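Local coordinates for hypothetical protein HI1011 (Haemophilus influenzae, PDB 1YZY) that catalyses the ATP-dependent phosphorylation of 3-oxo-tetronate to 3-oxo-tetronate 4-phosphate, as a member of the four-carbon acid sugar kinase family, at residues 99-104 with 214-219; 93-98 with 157-162. One frame throughout, in Å; residues are numbered along the deposited sequence.

How the contacts relate
Contacts 1 and 2 use successive turns of one helix, 93-104, and their centres lie about 11 Å apart. In contact 2 its first half is tied by hydrogen bonds to the end of helix 152-159 and the loop that follows; in contact 1 its second half packs by apolar side chains on strand 216-219. The two touch directly where CG2 of Thr218 comes 4.0 Å from OG1 of Thr97. Arg192 pairs with Asp98 of contact 2 and with Asp102, one turn further along the helix. Both lie in the sugar-binding N-terminal domain, away from the ATP-binding residues predicted by similarity; their centres are about 21 Å (contact 1) and 24 Å (contact 2) from the chain centre.

Contact 1: 99-104 with 214-219; sequences ALLDEL and FKLVTG
Leu216 meets three leucines of helix 99-104, and everything across this interface is apolar. Its CD2 methyl touches two of them, lying 3.9 Å from CB of Leu100 and equally close to the CD2 methyl of Leu101. Leu101 starts out along the flank of the helix and turns in at its end, which brings that methyl to Leu216; the two side chains cross at about a right angle. Leu216 holds CG anti to its backbone N (chi1 171°), which swings CG to the Leu100 side, while CB stays with Leu104. Nearer the C-terminal end of the segment Leu104 takes over: its CD1 rests 3.9 Å from CB of Leu216, while its other methyl, CD2, packs 4.0 Å from CG of Lys215.

Lys215 thus contributes only the base of its side chain to this packing. The chain bends at chi2 and again at chi4, and the ammonium NZ is hydrogen-bonded to the carbonyl O of Thr75. No hydrogen bond crosses between 99-104 and 214-219.

Over these segments, helix 99-104 and strand 216-219 run almost antiparallel (171°), their axes 10.0 Å apart at closest approach, the arrangement of a helix laid against a beta-sheet in an alpha/beta domain. Strand 216-219 pairs in parallel with strand 77-80, whose Phe77 touches both Leu104 and Leu216 and whose Phe79 lies against Leu100. Helix 55-71 flanks helix 93-104, with Tyr66 packed on Leu104, and Thr109 OG1 hydrogen-bonds to the carbonyl of Leu216 from strand 109-111.

Contact 2: 93-98 with 157-162; sequences IGPVTD and DAQAKG
Gly94 and Ala160 bring the backbones of helix 93-98 and segment 157-162, which runs from a helix into a loop, together, their CA atoms only 4.4 Å apart. The absence of a side chain on Gly94 makes this approach possible: a CB there would clash with the carbonyl O of Gln159. That same oxygen lies 3.3 Å from CD of Pro95, with CG a little farther off.

Gln159 reaches across with its amide. Its CG sits between the backbone N and the carbonyl carbon (chi1 47°), the crowded position, and beyond it the chain is extended. OE1 accepts from Gly94 N at 2.8 Å, the donor lying in the amide plane on a lone pair, and also rests against CB of Ile93. Because Gly94 N can only donate, the oxygen must face it; NE2 at the other end bonds to Ser87 OG. The contact thus joins the N-terminal part of helix 93-104 to the end of helix 152-159 and the loop leading to strand 164-167, within the sugar-binding N-terminal domain, with a side-chain oxygen taking an N-H of the first turn.

Asp98, one turn on from Gly94, points toward the loop and ties it down. Its OD2 takes the N-H of Lys161 at 3.0 Å in a nearly straight bond (168°), met on the syn side and 25° out of the carboxylate plane. CB of Lys161 also packs near OD2, but the rest of that side chain leads away, leaving NZ 6.7 Å from OD2. A water donates to OD2 and, weakly, to the carbonyl O of Gln159. OD1 of the same buried carboxylate forms a salt bridge with Arg192 NE and a hydrogen bond with Tyr193 OH, a hydroxyl that also bonds to Gly162 N.

Contact 1: 99-104 with 214-219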
loop_
_atom_site.group_PDB
_atom_site.type_symbol
_atom_site.label_atom_id
_atom_site.label_comp_id
_atom_site.label_asym_id
_atom_site.label_seq_id
_atom_site.Cartn_x
_atom_site.Cartn_y
_atom_site.Cartn_z
ATOM N N ALA A 99 4.827 -18.443 -13.487
ATOM C CA ALA A 99 5.024 -17.629 -14.680
ATOM C C ALA A 99 6.275 -16.775 -14.505
ATOM O O ALA A 99 7.077 -16.647 -15.428
ATOM C CB ALA A 99 3.806 -16.751 -14.912
ATOM N N LEU A 100 6.435 -16.205 -13.313
ATOM C CA LEU A 100 7.589 -15.374 -12.997
ATOM C C LEU A 100 8.871 -16.185 -13.018
ATOM O O LEU A 100 9.897 -15.729 -13.536
ATOM C CB LEU A 100 7.411 -14.702 -11.633
ATOM C CG LEU A 100 6.262 -13.690 -11.525
ATOM C CD1 LEU A 100 6.192 -13.088 -10.119
ATOM C CD2 LEU A 100 6.447 -12.601 -12.564
ATOM N N LEU A 101 8.821 -17.377 -12.423
ATOM C CA LEU A 101 9.978 -18.268 -12.391
ATOM C C LEU A 101 10.391 -18.636 -13.804
ATOM O O LEU A 101 11.574 -18.621 -14.138
ATOM C CB LEU A 101 9.665 -19.536 -11.590
ATOM C CG LEU A 101 9.778 -19.426 -10.067
ATOM C CD1 LEU A 101 9.222 -20.674 -9.418
ATOM C CD2 LEU A 101 11.234 -19.200 -9.661
ATOM N N ASP A 102 9.403 -18.963 -14.629
ATOM C CA ASP A 102 9.656 -19.318 -16.019
ATOM C C ASP A 102 10.329 -18.184 -16.784
ATOM O O ASP A 102 11.346 -18.388 -17.454
ATOM C CB ASP A 102 8.349 -19.687 -16.714
ATOM C CG ASP A 102 7.807 -21.021 -16.258
ATOM O OD1 ASP A 102 8.611 -21.882 -15.834
ATOM O OD2 ASP A 102 6.577 -21.211 -16.334
ATOM N N GLU A 103 9.721 -17.007 -16.726
ATOM C CA GLU A 103 10.254 -15.842 -17.413
ATOM C C GLU A 103 11.687 -15.553 -16.997
ATOM O O GLU A 103 12.522 -15.171 -17.826
ATOM C CB GLU A 103 9.361 -14.626 -17.144
ATOM C CG GLU A 103 9.906 -13.293 -17.637
ATOM C CD GLU A 103 10.156 -13.233 -19.137
ATOM O OE1 GLU A 103 9.385 -13.849 -19.905
ATOM O OE2 GLU A 103 11.129 -12.557 -19.547
ATOM N N LEU A 104 11.968 -15.760 -15.716
ATOM C CA LEU A 104 13.294 -15.511 -15.160
ATOM C C LEU A 104 14.358 -16.588 -15.384
ATOM O O LEU A 104 15.546 -16.333 -15.156
ATOM C CB LEU A 104 13.178 -15.207 -13.662
ATOM C CG LEU A 104 12.732 -13.793 -13.286
ATOM C CD1 LEU A 104 12.287 -13.746 -11.843
ATOM C CD2 LEU A 104 13.870 -12.812 -13.531
ATOM N N PHE A 214 18.744 -14.367 -4.323
ATOM C CA PHE A 214 17.624 -14.938 -5.059
ATOM C C PHE A 214 17.136 -13.913 -6.092
ATOM O O PHE A 214 16.975 -12.736 -5.778
ATOM C CB PHE A 214 16.470 -15.260 -4.109
ATOM C CG PHE A 214 16.520 -16.641 -3.522
ATOM C CD1 PHE A 214 17.697 -17.145 -2.975
ATOM C CD2 PHE A 214 15.370 -17.421 -3.472
ATOM C CE1 PHE A 214 17.721 -18.405 -2.383
ATOM C CE2 PHE A 214 15.386 -18.682 -2.881
ATOM C CZ PHE A 214 16.562 -19.174 -2.335
ATOM N N LYS A 215 16.917 -14.371 -7.323
ATOM C CA LYS A 215 16.434 -13.517 -8.408
ATOM C C LYS A 215 14.975 -13.164 -8.119
ATOM O O LYS A 215 14.483 -12.115 -8.542
ATOM C CB LYS A 215 16.512 -14.285 -9.724
ATOM C CG LYS A 215 16.854 -13.465 -10.929
ATOM C CD LYS A 215 18.338 -13.188 -10.981
ATOM C CE LYS A 215 18.700 -12.345 -12.202
ATOM N NZ LYS A 215 18.087 -10.975 -12.195
ATOM N N LEU A 216 14.292 -14.076 -7.425
ATOM C CA LEU A 216 12.887 -13.925 -7.054
ATOM C C LEU A 216 12.520 -14.478 -5.665
ATOM O O LEU A 216 12.957 -15.560 -5.276
ATOM C CB LEU A 216 11.999 -14.620 -8.095
ATOM C CG LEU A 216 10.516 -14.731 -7.741
ATOM C CD1 LEU A 216 9.870 -13.349 -7.781
ATOM C CD2 LEU A 216 9.817 -15.679 -8.692
ATOM N N VAL A 217 11.721 -13.719 -4.923
ATOM C CA VAL A 217 11.246 -14.146 -3.617
ATOM C C VAL A 217 9.763 -13.773 -3.529
ATOM O O VAL A 217 9.303 -12.894 -4.253
ATOM C CB VAL A 217 12.044 -13.498 -2.443
ATOM C CG1 VAL A 217 13.538 -13.775 -2.583
ATOM C CG2 VAL A 217 11.791 -12.027 -2.365
ATOM N N THR A 218 9.012 -14.463 -2.676
ATOM C CA THR A 218 7.585 -14.188 -2.511
ATOM C C THR A 218 7.202 -14.106 -1.026
ATOM O O THR A 218 7.925 -14.604 -0.156
ATOM C CB THR A 218 6.684 -15.261 -3.219
ATOM O OG1 THR A 218 6.478 -16.390 -2.361
ATOM C CG2 THR A 218 7.305 -15.735 -4.524
ATOM N N GLY A 219 6.121 -13.392 -0.732
ATOM C CA GLY A 219 5.680 -13.280 0.644
ATOM C C GLY A 219 4.804 -12.079 0.916
ATOM O O GLY A 219 4.279 -11.462 -0.008
#

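Contact 2: 93-98 with 157-162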
loop_
_atom_site.group_PDB
_atom_site.type_symbol
_atom_site.label_atom_id
_atom_site.label_comp_id
_atom_site.label_asym_id
_atom_site.label_seq_id
_atom_site.Cartn_x
_atom_site.Cartn_y
_atom_site.Cartn_z
ATOM N N ILE A 93 -1.628 -17.091 -6.737
ATOM C CA ILE A 93 -0.303 -17.035 -6.102
ATOM C C ILE A 93 0.639 -18.022 -6.801
ATOM O O ILE A 93 1.724 -17.647 -7.251
ATOM C CB ILE A 93 -0.373 -17.330 -4.581
ATOM C CG1 ILE A 93 -1.089 -16.185 -3.866
ATOM C CG2 ILE A 93 1.030 -17.516 -3.989
ATOM C CD1 ILE A 93 -1.387 -16.483 -2.416
ATOM N N GLY A 94 0.190 -19.269 -6.931
ATOM C CA GLY A 94 0.984 -20.301 -7.584
ATOM C C GLY A 94 1.223 -20.052 -9.060
ATOM O O GLY A 94 2.359 -20.151 -9.534
ATOM N N PRO A 95 0.155 -19.818 -9.836
ATOM C CA PRO A 95 0.298 -19.556 -11.273
ATOM C C PRO A 95 1.257 -18.394 -11.566
ATOM O O PRO A 95 2.092 -18.483 -12.468
ATOM C CB PRO A 95 -1.126 -19.209 -11.678
ATOM C CG PRO A 95 -1.945 -20.122 -10.779
ATOM C CD PRO A 95 -1.267 -19.936 -9.458
ATOM N N VAL A 96 1.105 -17.297 -10.822
ATOM C CA VAL A 96 1.949 -16.119 -11.001
ATOM C C VAL A 96 3.397 -16.408 -10.646
ATOM O O VAL A 96 4.303 -15.952 -11.342
ATOM C CB VAL A 96 1.431 -14.907 -10.182
ATOM C CG1 VAL A 96 2.373 -13.735 -10.317
ATOM C CG2 VAL A 96 0.057 -14.496 -10.675
ATOM N N THR A 97 3.616 -17.141 -9.558
ATOM C CA THR A 97 4.974 -17.486 -9.140
ATOM C C THR A 97 5.637 -18.306 -10.243
ATOM O O THR A 97 6.788 -18.058 -10.623
ATOM C CB THR A 97 4.973 -18.297 -7.801
ATOM O OG1 THR A 97 4.424 -17.495 -6.752
ATOM C CG2 THR A 97 6.385 -18.702 -7.399
ATOM N N ASP A 98 4.893 -19.267 -10.779
ATOM C CA ASP A 98 5.407 -20.121 -11.843
ATOM C C ASP A 98 5.722 -19.350 -13.112
ATOM O O ASP A 98 6.736 -19.605 -13.760
ATOM C CB ASP A 98 4.421 -21.236 -12.139
ATOM C CG ASP A 98 4.497 -22.312 -11.079
ATOM O OD1 ASP A 98 5.610 -22.545 -10.559
ATOM O OD2 ASP A 98 3.452 -22.917 -10.765
ATOM N N ASP A 157 0.593 -26.212 -3.134
ATOM C CA ASP A 157 0.587 -27.381 -4.014
ATOM C C ASP A 157 -0.692 -27.496 -4.829
ATOM O O ASP A 157 -0.678 -27.999 -5.953
ATOM C CB ASP A 157 0.783 -28.674 -3.210
ATOM C CG ASP A 157 2.245 -28.970 -2.892
ATOM O OD1 ASP A 157 3.154 -28.235 -3.341
ATOM O OD2 ASP A 157 2.481 -29.968 -2.183
ATOM N N ALA A 158 -1.802 -27.092 -4.230
ATOM C CA ALA A 158 -3.095 -27.142 -4.892
ATOM C C ALA A 158 -3.151 -26.280 -6.156
ATOM O O ALA A 158 -3.728 -26.687 -7.165
ATOM C CB ALA A 158 -4.169 -26.705 -3.930
ATOM N N GLN A 159 -2.504 -25.120 -6.107
ATOM C CA GLN A 159 -2.498 -24.163 -7.215
ATOM C C GLN A 159 -1.188 -24.012 -7.976
ATOM O O GLN A 159 -1.078 -23.143 -8.850
ATOM C CB GLN A 159 -2.899 -22.782 -6.697
ATOM C CG GLN A 159 -2.094 -22.533 -5.430
ATOM C CD GLN A 159 -2.374 -21.196 -4.803
ATOM O OE1 GLN A 159 -1.792 -20.194 -5.193
ATOM N NE2 GLN A 159 -3.252 -21.177 -3.811
ATOM N N ALA A 160 -0.177 -24.802 -7.638
ATOM C CA ALA A 160 1.106 -24.686 -8.316
ATOM C C ALA A 160 1.418 -25.853 -9.248
ATOM O O ALA A 160 0.818 -26.922 -9.147
ATOM C CB ALA A 160 2.219 -24.515 -7.294
ATOM N N LYS A 161 2.326 -25.618 -10.194
ATOM C CA LYS A 161 2.743 -26.643 -11.144
ATOM C C LYS A 161 3.845 -27.520 -10.534
ATOM O O LYS A 161 4.098 -28.629 -11.009
ATOM C CB LYS A 161 3.268 -26.004 -12.437
ATOM C CG LYS A 161 2.353 -26.141 -13.648
ATOM C CD LYS A 161 1.178 -25.181 -13.601
ATOM C CE LYS A 161 0.207 -25.430 -14.754
ATOM N NZ LYS A 161 -0.579 -26.694 -14.586
ATOM N N GLY A 162 4.528 -26.992 -9.517
ATOM C CA GLY A 162 5.599 -27.721 -8.854
ATOM C C GLY A 162 5.250 -28.158 -7.440
ATOM O O GLY A 162 4.080 -28.099 -7.032
HETATM O O HOH W 1 0.445 -22.843 -11.800
#